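Local coordinates for DUF3829 family protein (Bacteroides vulgatus, PDB 4YJW) that is of unknown function but folds as an all-alpha bundle of long helices and probably starts out as a signal-bearing bacterial lipoprotein, at residues A[26-31]-A[65-70]; A[39-44]-A[101-106]; A[69-74]-A[91-96]; A[108-113]-A[118-123]. All coordinates share one frame; numbering follows the deposited sequence. Where two conformers were deposited one is given.

Contact 1 (A[26-31]-A[65-70]); sequences LKILKD and QDTVFV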
# COMPACT_ATOMS: atom_id res chain seq x y z
N LEU A 26 7.96 -4.18 8.10
CA LEU A 26 9.06 -4.24 7.11
C LEU A 26 8.74 -5.25 6.00
O LEU A 26 8.86 -4.93 4.81
CB LEU A 26 10.38 -4.62 7.81
CG LEU A 26 11.17 -3.53 8.52
CD1 LEU A 26 12.35 -4.13 9.27
CD2 LEU A 26 11.71 -2.51 7.53
N LYS A 27 8.30 -6.46 6.38
CA LYS A 27 7.98 -7.54 5.45
C LYS A 27 6.76 -7.22 4.59
O LYS A 27 6.80 -7.41 3.38
CB LYS A 27 7.69 -8.86 6.21
CG LYS A 27 8.92 -9.56 6.75
CD LYS A 27 8.53 -10.77 7.58
CE LYS A 27 9.68 -11.29 8.42
NZ LYS A 27 9.26 -12.40 9.31
N ILE A 28 5.67 -6.78 5.24
CA ILE A 28 4.41 -6.52 4.55
C ILE A 28 4.55 -5.30 3.58
O ILE A 28 4.12 -5.39 2.43
CB ILE A 28 3.24 -6.40 5.57
CG1 ILE A 28 1.94 -6.96 4.98
CG2 ILE A 28 3.06 -5.01 6.17
CD1 ILE A 28 0.73 -7.06 5.90
N LEU A 29 5.26 -4.24 3.99
CA LEU A 29 5.37 -3.04 3.15
C LEU A 29 6.28 -3.28 1.92
O LEU A 29 6.03 -2.69 0.87
CB LEU A 29 5.80 -1.81 3.96
CG LEU A 29 4.75 -1.29 4.98
CD1 LEU A 29 5.35 -0.28 5.94
CD2 LEU A 29 3.55 -0.67 4.29
N LYS A 30 7.26 -4.18 2.04
CA LYS A 30 8.12 -4.55 0.92
C LYS A 30 7.30 -5.28 -0.17
O LYS A 30 7.45 -4.98 -1.36
CB LYS A 30 9.27 -5.45 1.41
CG LYS A 30 10.27 -5.77 0.30
CD LYS A 30 11.04 -7.04 0.61
CE LYS A 30 11.83 -7.53 -0.58
NZ LYS A 30 13.11 -6.78 -0.74
N ASP A 31 6.43 -6.21 0.23
CA ASP A 31 5.65 -6.97 -0.76
C ASP A 31 4.38 -6.27 -1.22
O ASP A 31 3.94 -6.53 -2.35
CB ASP A 31 5.30 -8.36 -0.21
CG ASP A 31 6.50 -9.24 0.10
OD1 ASP A 31 7.46 -9.25 -0.71
OD2 ASP A 31 6.46 -9.95 1.13
N GLN A 65 -3.06 -12.75 8.20
CA GLN A 65 -2.86 -12.53 9.63
C GLN A 65 -1.85 -11.37 9.85
O GLN A 65 -2.05 -10.58 10.77
CB GLN A 65 -2.44 -13.81 10.36
CG GLN A 65 -2.12 -13.67 11.86
CD GLN A 65 -3.09 -12.87 12.73
OE1 GLN A 65 -2.69 -11.94 13.47
NE2 GLN A 65 -4.36 -13.24 12.71
N ASP A 66 -0.83 -11.23 8.99
CA ASP A 66 0.07 -10.06 9.11
C ASP A 66 -0.69 -8.75 8.88
O ASP A 66 -0.43 -7.75 9.56
CB ASP A 66 1.24 -10.15 8.12
CG ASP A 66 2.34 -11.13 8.53
OD1 ASP A 66 2.27 -11.66 9.67
OD2 ASP A 66 3.25 -11.35 7.73
N THR A 67 -1.65 -8.75 7.93
CA THR A 67 -2.51 -7.60 7.61
C THR A 67 -3.33 -7.23 8.86
O THR A 67 -3.36 -6.06 9.23
CB THR A 67 -3.41 -7.92 6.40
OG1 THR A 67 -2.58 -8.17 5.27
CG2 THR A 67 -4.33 -6.77 6.04
N VAL A 68 -3.95 -8.22 9.49
CA VAL A 68 -4.75 -8.00 10.71
C VAL A 68 -3.85 -7.40 11.81
O VAL A 68 -4.26 -6.44 12.50
CB VAL A 68 -5.42 -9.31 11.20
CG1 VAL A 68 -6.08 -9.11 12.57
CG2 VAL A 68 -6.43 -9.82 10.18
N PHE A 69 -2.64 -7.96 11.99
CA PHE A 69 -1.73 -7.51 13.03
C PHE A 69 -1.35 -6.04 12.85
O PHE A 69 -1.45 -5.28 13.81
CB PHE A 69 -0.47 -8.41 13.10
CG PHE A 69 0.41 -8.15 14.31
CD1 PHE A 69 0.02 -8.55 15.58
CD2 PHE A 69 1.67 -7.56 14.16
CE1 PHE A 69 0.85 -8.33 16.69
CE2 PHE A 69 2.49 -7.35 15.26
CZ PHE A 69 2.07 -7.71 16.52
N VAL A 70 -0.97 -5.64 11.63
CA VAL A 70 -0.52 -4.25 11.43
C VAL A 70 -1.71 -3.27 11.36
O VAL A 70 -1.52 -2.08 11.63
CB VAL A 70 0.43 -4.08 10.23
CG1 VAL A 70 1.71 -4.89 10.42
CG2 VAL A 70 -0.27 -4.39 8.88
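Helix 26-31 and helix 65-70 cross at -114° with their axes 10.6 Å apart at closest approach, and the backbones come nearest at Ile28 and Asp66, whose CA atoms lie 7.2 Å apart. Ile28 carries the contact with the end of its longer branch. Its methyl CD1 lies against one turn of the short helix, touching Asp66, Thr67 and Val70. Ile28 CD1 sits 3.7 Å from the carbonyl C of Asp66 and 3.8 Å from CB of the same residue, so the aspartate offers its aliphatic root. On Thr67, Ile28 CD1 meets OG1 at 3.5 Å, the two side chains lying roughly at right angles. Thr67 OG1 bonds to the carbonyl O of Ser63, one turn back; its contact with the methyl is plain van der Waals packing. Val70 CG2 adds a looser apolar contact, 4.1 Å from Ile28 CD1. The first torsion of Ile28, -146°, is strained away from a staggered value, while chi2 is extended and carries CD1 straight out to the partner helix. Lys27 NZ and Asp66 OD2 stay 6.3 Å apart, a long-range attraction at most. Tyr89 of helix 79-111 touches both Ile28 and Val70. This is van der Waals packing, with no hydrogen bond across it, of a short, steeply crossing helix against a long helix of an all-alpha bundle.

Contact 2 (A[39-44]-A[101-106]); sequences KAVLGY and ENYKTY
Val41 is the first residue of helix 39-44 to meet helix 101-106, and its CA lies 7.3 Å from that of Tyr103, the nearest backbone pair. The two helices run the same way at 27° to each other, their axes 11.0 Å apart. Methyl CG1 of Val41, placed anti to the backbone N (chi1 167°), leans on the root of the Tyr103 side chain, 3.8 Å from its CG and touching CB and CD1 as well. One turn further on, Tyr44 takes over. Its CB packs 3.6 Å from CE1 of Tyr103, and the outer part of that ring continues past it until Tyr103 OH comes to 3.9 Å from CD2 of Tyr44. Tyr103 therefore spans the two residues, its root near Val41 and its hydroxyl end near Tyr44; chi1 of 177° sends the ring out from its helix to do so. The hydroxyl itself bonds to the carbonyl O of Pro55, in the loop beyond helix 35-44. Tyr44 also brings its backbone: a water gives a hydrogen bond of 2.7 Å to Tyr44 O and accepts one of 2.6 Å from Tyr106 OH, in the plane of the Tyr106 ring. The same hydroxyl pairs with Arg127 of helix 121-159, so the bridge extends to a third helix. Aromatic packing of a short helix, running at a shallow angle to a long one, and a water linking the carbonyl of Tyr44 to Tyr106 belong here to the helical bundle of this all-alpha fold.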
# COMPACT_ATOMS: atom_id res chain seq x y z
N LYS A 39 5.19 1.53 -11.26
CA LYS A 39 5.66 2.25 -12.44
C LYS A 39 5.30 1.52 -13.74
O LYS A 39 4.97 2.19 -14.73
CB LYS A 39 7.20 2.44 -12.40
CG LYS A 39 7.68 3.44 -11.35
CD LYS A 39 9.21 3.48 -11.42
CE LYS A 39 9.89 3.87 -10.14
NZ LYS A 39 11.36 3.69 -10.22
N ALA A 40 5.41 0.16 -13.75
CA ALA A 40 5.07 -0.62 -14.97
C ALA A 40 3.57 -0.52 -15.30
O ALA A 40 3.21 -0.37 -16.46
CB ALA A 40 5.48 -2.09 -14.80
N VAL A 41 2.71 -0.54 -14.26
CA VAL A 41 1.25 -0.39 -14.46
C VAL A 41 0.96 1.02 -15.02
O VAL A 41 0.16 1.15 -15.94
CB VAL A 41 0.47 -0.68 -13.15
CG1 VAL A 41 -0.99 -0.20 -13.28
CG2 VAL A 41 0.53 -2.19 -12.84
N LEU A 42 1.64 2.04 -14.52
CA LEU A 42 1.42 3.39 -15.08
C LEU A 42 1.81 3.43 -16.57
O LEU A 42 1.08 3.99 -17.36
CB LEU A 42 2.20 4.44 -14.29
CG LEU A 42 1.74 4.68 -12.85
CD1 LEU A 42 2.67 5.62 -12.14
CD2 LEU A 42 0.33 5.27 -12.80
N GLY A 43 2.90 2.77 -16.94
CA GLY A 43 3.30 2.70 -18.35
C GLY A 43 2.25 1.99 -19.20
O GLY A 43 1.97 2.43 -20.32
N TYR A 44 1.58 0.96 -18.64
CA TYR A 44 0.55 0.20 -19.35
C TYR A 44 -0.71 1.05 -19.57
O TYR A 44 -1.50 0.74 -20.45
CB TYR A 44 0.17 -1.11 -18.62
CG TYR A 44 1.32 -2.07 -18.47
CD1 TYR A 44 2.30 -2.19 -19.46
CD2 TYR A 44 1.41 -2.91 -17.36
CE1 TYR A 44 3.38 -3.07 -19.32
CE2 TYR A 44 2.48 -3.80 -17.21
CZ TYR A 44 3.46 -3.88 -18.20
OH TYR A 44 4.53 -4.75 -18.07
N GLU A 101 -7.31 -2.80 -9.00
CA GLU A 101 -8.65 -3.00 -9.58
C GLU A 101 -8.91 -2.01 -10.74
O GLU A 101 -9.53 -2.40 -11.73
CB GLU A 101 -9.76 -2.87 -8.52
CG GLU A 101 -9.85 -4.12 -7.62
CD GLU A 101 -10.20 -5.44 -8.30
OE1 GLU A 101 -11.01 -5.43 -9.26
OE2 GLU A 101 -9.69 -6.49 -7.86
N ASN A 102 -8.47 -0.73 -10.59
CA ASN A 102 -8.64 0.27 -11.66
C ASN A 102 -7.92 -0.18 -12.92
O ASN A 102 -8.46 -0.02 -14.01
CB ASN A 102 -8.11 1.65 -11.23
CG ASN A 102 -9.00 2.40 -10.29
OD1 ASN A 102 -10.18 2.08 -10.13
ND2 ASN A 102 -8.44 3.41 -9.62
N TYR A 103 -6.71 -0.75 -12.79
CA TYR A 103 -5.96 -1.23 -13.96
C TYR A 103 -6.70 -2.43 -14.60
O TYR A 103 -6.80 -2.51 -15.82
CB TYR A 103 -4.51 -1.61 -13.63
CG TYR A 103 -3.80 -2.18 -14.84
CD1 TYR A 103 -3.57 -1.39 -15.97
CD2 TYR A 103 -3.54 -3.55 -14.94
CE1 TYR A 103 -3.06 -1.94 -17.15
CE2 TYR A 103 -2.99 -4.10 -16.11
CZ TYR A 103 -2.76 -3.29 -17.21
OH TYR A 103 -2.25 -3.83 -18.37
N LYS A 104 -7.22 -3.34 -13.78
CA LYS A 104 -8.01 -4.48 -14.33
C LYS A 104 -9.20 -3.94 -15.15
O LYS A 104 -9.39 -4.32 -16.29
CB LYS A 104 -8.47 -5.40 -13.19
CG LYS A 104 -9.45 -6.48 -13.67
CD LYS A 104 -9.83 -7.45 -12.53
CE LYS A 104 -10.99 -8.31 -12.95
NZ LYS A 104 -11.34 -9.29 -11.88
N THR A 105 -9.98 -3.01 -14.58
CA THR A 105 -11.12 -2.36 -15.25
C THR A 105 -10.67 -1.74 -16.56
O THR A 105 -11.30 -1.96 -17.60
CB THR A 105 -11.74 -1.31 -14.34
OG1 THR A 105 -12.18 -1.98 -13.18
CG2 THR A 105 -12.92 -0.59 -14.98
N TYR A 106 -9.61 -0.93 -16.50
CA TYR A 106 -9.03 -0.25 -17.65
C TYR A 106 -8.70 -1.24 -18.75
O TYR A 106 -9.10 -1.03 -19.89
CB TYR A 106 -7.77 0.53 -17.23
CG TYR A 106 -7.07 1.21 -18.39
CD1 TYR A 106 -7.40 2.51 -18.77
CD2 TYR A 106 -6.03 0.57 -19.06
CE1 TYR A 106 -6.74 3.15 -19.82
CE2 TYR A 106 -5.37 1.20 -20.13
CZ TYR A 106 -5.72 2.49 -20.49
OH TYR A 106 -5.09 3.10 -21.55
O HOH W 1 -2.89 2.00 -22.34

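Contact 3 (A[69-74]-A[91-96]); sequences FVSNPG and RLFRSI
Ser71 and Phe93 meet where the short helix 64-71 ends against the long helix 79-111 of the all-alpha bundle. The tight part of this small contact, 94 Å² in all, is built round the outer atoms of one ring. Ser71 OG lies 3.1 Å from CE2 of Phe93 and 3.7 Å from CD2, a close approach of an oxygen to aromatic carbons. With chi1 at -70° the hydroxyl swings back beside its own backbone N, where it bonds to the carbonyl O of Thr67 one helical turn earlier. The polar need of the serine is thus met inside its helix, and the oxygen can lie against the ring without a partner across the contact. On the neighbouring corner, Val70 CG2 reaches the edge of the ring near its plane, the two side chains being roughly perpendicular. Leu32 of helix 10-32 packs on Phe93 too, joining a third helix to this cluster.

The looser side begins as the chain leaves the helix. Asn72, the first residue outside helical geometry, is exposed; Pro73 also draws away from helix 91-96 but is buried against Leu85 of helix 79-111. Even at the closest backbone pair, Ser71 and Phe93, the CA atoms are 9.1 Å apart, so side chains alone span the gap. Arg91 and Arg94 lie on the exposed surface of the long helix, Arg91 in a salt bridge with Glu87. On that helix Arg91 O is gripped twice, from opposite faces of its plane, by Ser95 N and by Ser95 OG, each at 2.9 Å.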
# COMPACT_ATOMS: atom_id res chain seq x y z
N PHE A 69 -2.64 -7.96 11.99
CA PHE A 69 -1.73 -7.51 13.03
C PHE A 69 -1.35 -6.04 12.85
O PHE A 69 -1.45 -5.28 13.81
CB PHE A 69 -0.47 -8.41 13.10
CG PHE A 69 0.41 -8.15 14.31
CD1 PHE A 69 0.02 -8.55 15.58
CD2 PHE A 69 1.67 -7.56 14.16
CE1 PHE A 69 0.85 -8.33 16.69
CE2 PHE A 69 2.49 -7.35 15.26
CZ PHE A 69 2.07 -7.71 16.52
N VAL A 70 -0.97 -5.64 11.63
CA VAL A 70 -0.52 -4.25 11.43
C VAL A 70 -1.71 -3.27 11.36
O VAL A 70 -1.52 -2.08 11.63
CB VAL A 70 0.43 -4.08 10.23
CG1 VAL A 70 1.71 -4.89 10.42
CG2 VAL A 70 -0.27 -4.39 8.88
N SER A 71 -2.90 -3.76 10.96
CA SER A 71 -4.10 -2.91 10.83
C SER A 71 -4.66 -2.52 12.16
O SER A 71 -5.39 -1.53 12.25
CB SER A 71 -5.20 -3.65 10.05
OG SER A 71 -4.84 -3.79 8.69
N ASN A 72 -4.36 -3.30 13.20
CA ASN A 72 -4.87 -3.09 14.55
C ASN A 72 -3.72 -2.91 15.56
O ASN A 72 -3.54 -3.76 16.44
CB ASN A 72 -5.79 -4.26 14.96
CG ASN A 72 -6.94 -4.47 14.02
OD1 ASN A 72 -6.88 -5.31 13.12
ND2 ASN A 72 -7.99 -3.67 14.15
N PRO A 73 -2.94 -1.79 15.47
CA PRO A 73 -1.85 -1.59 16.44
C PRO A 73 -2.39 -1.57 17.87
O PRO A 73 -3.48 -1.06 18.11
CB PRO A 73 -1.27 -0.23 16.05
CG PRO A 73 -2.29 0.43 15.21
CD PRO A 73 -3.02 -0.67 14.51
N GLY A 74 -1.66 -2.21 18.78
CA GLY A 74 -2.03 -2.35 20.18
C GLY A 74 -1.88 -1.08 21.00
O GLY A 74 -1.37 -0.07 20.51
N ARG A 91 -5.77 3.35 4.73
CA ARG A 91 -5.71 4.07 3.46
C ARG A 91 -4.81 3.35 2.47
O ARG A 91 -5.16 3.27 1.30
CB ARG A 91 -5.20 5.51 3.66
CG ARG A 91 -6.20 6.37 4.43
CD ARG A 91 -5.66 7.76 4.71
NE ARG A 91 -6.58 8.55 5.53
CZ ARG A 91 -7.55 9.32 5.05
NH1 ARG A 91 -7.74 9.42 3.74
NH2 ARG A 91 -8.35 9.99 5.87
N LEU A 92 -3.69 2.78 2.96
CA LEU A 92 -2.77 2.03 2.10
C LEU A 92 -3.44 0.76 1.53
O LEU A 92 -3.34 0.53 0.31
CB LEU A 92 -1.47 1.68 2.84
CG LEU A 92 -0.39 0.95 2.04
CD1 LEU A 92 0.11 1.79 0.86
CD2 LEU A 92 0.78 0.64 2.92
N PHE A 93 -4.15 -0.03 2.36
CA PHE A 93 -4.85 -1.24 1.88
C PHE A 93 -5.96 -0.89 0.86
O PHE A 93 -6.10 -1.59 -0.14
CB PHE A 93 -5.42 -2.07 3.02
CG PHE A 93 -4.32 -2.68 3.85
CD1 PHE A 93 -3.29 -3.38 3.25
CD2 PHE A 93 -4.35 -2.62 5.24
CE1 PHE A 93 -2.27 -3.96 4.03
CE2 PHE A 93 -3.33 -3.18 6.01
CZ PHE A 93 -2.28 -3.82 5.40
N ARG A 94 -6.73 0.18 1.12
CA ARG A 94 -7.79 0.62 0.21
C ARG A 94 -7.20 1.12 -1.11
O ARG A 94 -7.75 0.82 -2.17
CB ARG A 94 -8.65 1.72 0.84
CG ARG A 94 -9.75 1.19 1.77
CD ARG A 94 -10.42 2.35 2.48
NE ARG A 94 -11.59 1.94 3.26
CZ ARG A 94 -12.81 2.43 3.09
NH1 ARG A 94 -13.05 3.35 2.16
NH2 ARG A 94 -13.81 2.01 3.86
N SER A 95 -6.05 1.87 -1.03
CA SER A 95 -5.35 2.44 -2.20
C SER A 95 -4.74 1.35 -3.06
O SER A 95 -4.79 1.46 -4.30
CB SER A 95 -4.28 3.44 -1.78
OG SER A 95 -4.88 4.61 -1.25
N ILE A 96 -4.20 0.28 -2.43
CA ILE A 96 -3.63 -0.87 -3.16
C ILE A 96 -4.74 -1.53 -3.95
O ILE A 96 -4.58 -1.79 -5.14
CB ILE A 96 -2.92 -1.89 -2.21
CG1 ILE A 96 -1.53 -1.37 -1.76
CG2 ILE A 96 -2.77 -3.28 -2.87
CD1 ILE A 96 -0.37 -1.24 -3.00

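Contact 4 (A[108-113]-A[118-123]); sequences LYMQDQ and DNNALA
Tyr109 reaches from the last turn of helix 79-111 to the start of helix 121-159, and its hydroxyl serves as donor and acceptor at once. Tyr109 OH gives its hydrogen to Asp118 OD1 over 2.7 Å, using the syn lone pair of that oxygen. In return the same OH accepts from Ala123 N at 3.2 Å, with an N-H...O angle of 146°. The carboxylate is held at its other oxygen as well: Leu122 N donates to Asp118 OD2 over 2.9 Å, coming from 38° above the carboxylate plane. Tyrosine and aspartate together thus take up two N-H groups of the first helical turn, which have no preceding turn of their own to bond. Asn120, at the N-cap position, makes no capping bond with its side chain. Ala121 N is satisfied by Asp118 O at 3.0 Å, closing a type I' turn through Asn119 and Asn120. The carboxylate is turned 75° from the tyrosine ring, and Asp118 CG lies at the ring edge, in plane. Apolar groups steady the ring: Leu122 CD2 makes a CH-pi contact over one face, 4.0 Å from the centroid of the Tyr109 ring, and Ala123 CB packs 3.8 Å from Tyr109 CE1. Selenomethionine Met110, bent at chi2 and chi3, brings its SE toward the same alanine methyl. The short helix 114-117 supplies Ser114 and Tyr115 as further neighbours of Tyr109, and the contact closes the short connection, containing that helix, between helix 79-111 and helix 121-159.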
# COMPACT_ATOMS: atom_id res chain seq x y z
N LEU A 108 -9.78 -4.33 -19.40
CA LEU A 108 -10.98 -4.96 -19.96
C LEU A 108 -11.79 -3.98 -20.83
O LEU A 108 -12.29 -4.37 -21.89
CB LEU A 108 -11.85 -5.53 -18.84
CG LEU A 108 -11.17 -6.63 -17.95
CD1 LEU A 108 -12.19 -7.27 -16.99
CD2 LEU A 108 -10.48 -7.72 -18.81
N TYR A 109 -11.87 -2.72 -20.40
CA TYR A 109 -12.58 -1.63 -21.09
C TYR A 109 -11.85 -1.25 -22.39
O TYR A 109 -12.50 -0.91 -23.38
CB TYR A 109 -12.76 -0.45 -20.10
CG TYR A 109 -12.81 0.95 -20.69
CD1 TYR A 109 -11.64 1.69 -20.86
CD2 TYR A 109 -14.02 1.61 -20.86
CE1 TYR A 109 -11.68 3.01 -21.31
CE2 TYR A 109 -14.07 2.92 -21.33
CZ TYR A 109 -12.89 3.62 -21.54
OH TYR A 109 -12.92 4.92 -21.98
N MSE A 110 -10.49 -1.30 -22.41
CA MSE A 110 -9.77 -1.02 -23.65
C MSE A 110 -9.92 -2.21 -24.63
O MSE A 110 -10.21 -2.01 -25.82
CB MSE A 110 -8.25 -0.78 -23.38
CG MSE A 110 -7.94 0.49 -22.58
SE MSE A 110 -8.73 2.12 -23.34
CE MSE A 110 -7.73 2.15 -25.05
N GLN A 111 -9.70 -3.44 -24.14
CA GLN A 111 -9.69 -4.64 -24.99
C GLN A 111 -11.07 -5.05 -25.52
O GLN A 111 -11.12 -5.75 -26.53
CB GLN A 111 -9.02 -5.81 -24.26
CG GLN A 111 -7.51 -5.54 -24.16
CD GLN A 111 -6.71 -6.63 -23.50
OE1 GLN A 111 -7.23 -7.50 -22.79
NE2 GLN A 111 -5.40 -6.57 -23.69
N ASP A 112 -12.17 -4.62 -24.88
CA ASP A 112 -13.50 -4.98 -25.40
C ASP A 112 -14.08 -3.80 -26.20
O ASP A 112 -15.27 -3.81 -26.55
CB ASP A 112 -14.45 -5.45 -24.27
CG ASP A 112 -14.97 -4.38 -23.33
OD1 ASP A 112 -14.69 -3.18 -23.58
OD2 ASP A 112 -15.60 -4.74 -22.31
N GLN A 113 -13.24 -2.77 -26.46
CA GLN A 113 -13.55 -1.57 -27.27
C GLN A 113 -14.62 -0.65 -26.64
O GLN A 113 -15.16 0.22 -27.34
CB GLN A 113 -13.99 -1.97 -28.71
CG GLN A 113 -12.93 -2.73 -29.50
CD GLN A 113 -13.47 -3.20 -30.82
OE1 GLN A 113 -13.43 -2.48 -31.83
NE2 GLN A 113 -14.01 -4.41 -30.84
N ASP A 118 -17.40 5.84 -25.05
CA ASP A 118 -17.38 7.05 -24.20
C ASP A 118 -16.20 7.98 -24.57
O ASP A 118 -15.81 8.82 -23.77
CB ASP A 118 -17.34 6.66 -22.71
CG ASP A 118 -16.00 6.11 -22.23
OD1 ASP A 118 -15.17 5.78 -23.09
OD2 ASP A 118 -15.78 6.08 -21.01
N ASN A 119 -15.63 7.80 -25.78
CA ASN A 119 -14.49 8.58 -26.31
C ASN A 119 -13.37 8.72 -25.26
O ASN A 119 -12.96 9.84 -24.92
CB ASN A 119 -14.94 9.96 -26.82
CG ASN A 119 -13.87 10.72 -27.60
OD1 ASN A 119 -12.95 10.15 -28.21
ND2 ASN A 119 -13.93 12.04 -27.55
N ASN A 120 -12.94 7.58 -24.69
CA ASN A 120 -11.87 7.48 -23.69
C ASN A 120 -12.12 8.27 -22.38
O ASN A 120 -11.14 8.56 -21.67
CB ASN A 120 -10.52 7.91 -24.31
CG ASN A 120 -10.02 6.94 -25.35
OD1 ASN A 120 -9.62 5.80 -25.06
ND2 ASN A 120 -10.05 7.37 -26.59
N ALA A 121 -13.39 8.60 -22.04
CA ALA A 121 -13.68 9.34 -20.80
C ALA A 121 -13.26 8.53 -19.57
O ALA A 121 -12.60 9.07 -18.67
CB ALA A 121 -15.15 9.70 -20.71
N LEU A 122 -13.61 7.23 -19.53
CA LEU A 122 -13.20 6.41 -18.39
C LEU A 122 -11.67 6.19 -18.43
O LEU A 122 -11.05 6.14 -17.37
CB LEU A 122 -13.95 5.06 -18.36
CG LEU A 122 -13.61 4.14 -17.17
CD1 LEU A 122 -14.07 4.75 -15.84
CD2 LEU A 122 -14.17 2.76 -17.35
N ALA A 123 -11.06 6.08 -19.64
CA ALA A 123 -9.59 5.91 -19.75
C ALA A 123 -8.88 7.08 -19.06
O ALA A 123 -8.00 6.83 -18.24
CB ALA A 123 -9.17 5.84 -21.22

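How the contacts relate
From the N terminus, helix 10-32 enters contact 1, which closes when helix 64-71 comes back to it. Helix 35-44, lying inside that loop, pairs later with helix 79-111 in contact 2, so contacts 1 and 2 cross along the chain. Contact 3 begins on the residues where contact 1 ends, sharing Phe69 and Val70, and nests inside the loop of contact 2; contacts 1 and 3 also touch through Leu29 and Leu92. Contact 4 follows all three in series as a short closure leading into helix 121-159, and packs on contact 2 through Tyr106 and Ala123. Helix 79-111 takes part in contacts 2, 3 and 4; contact 1 lies across the chain's centre from contacts 2 and 4.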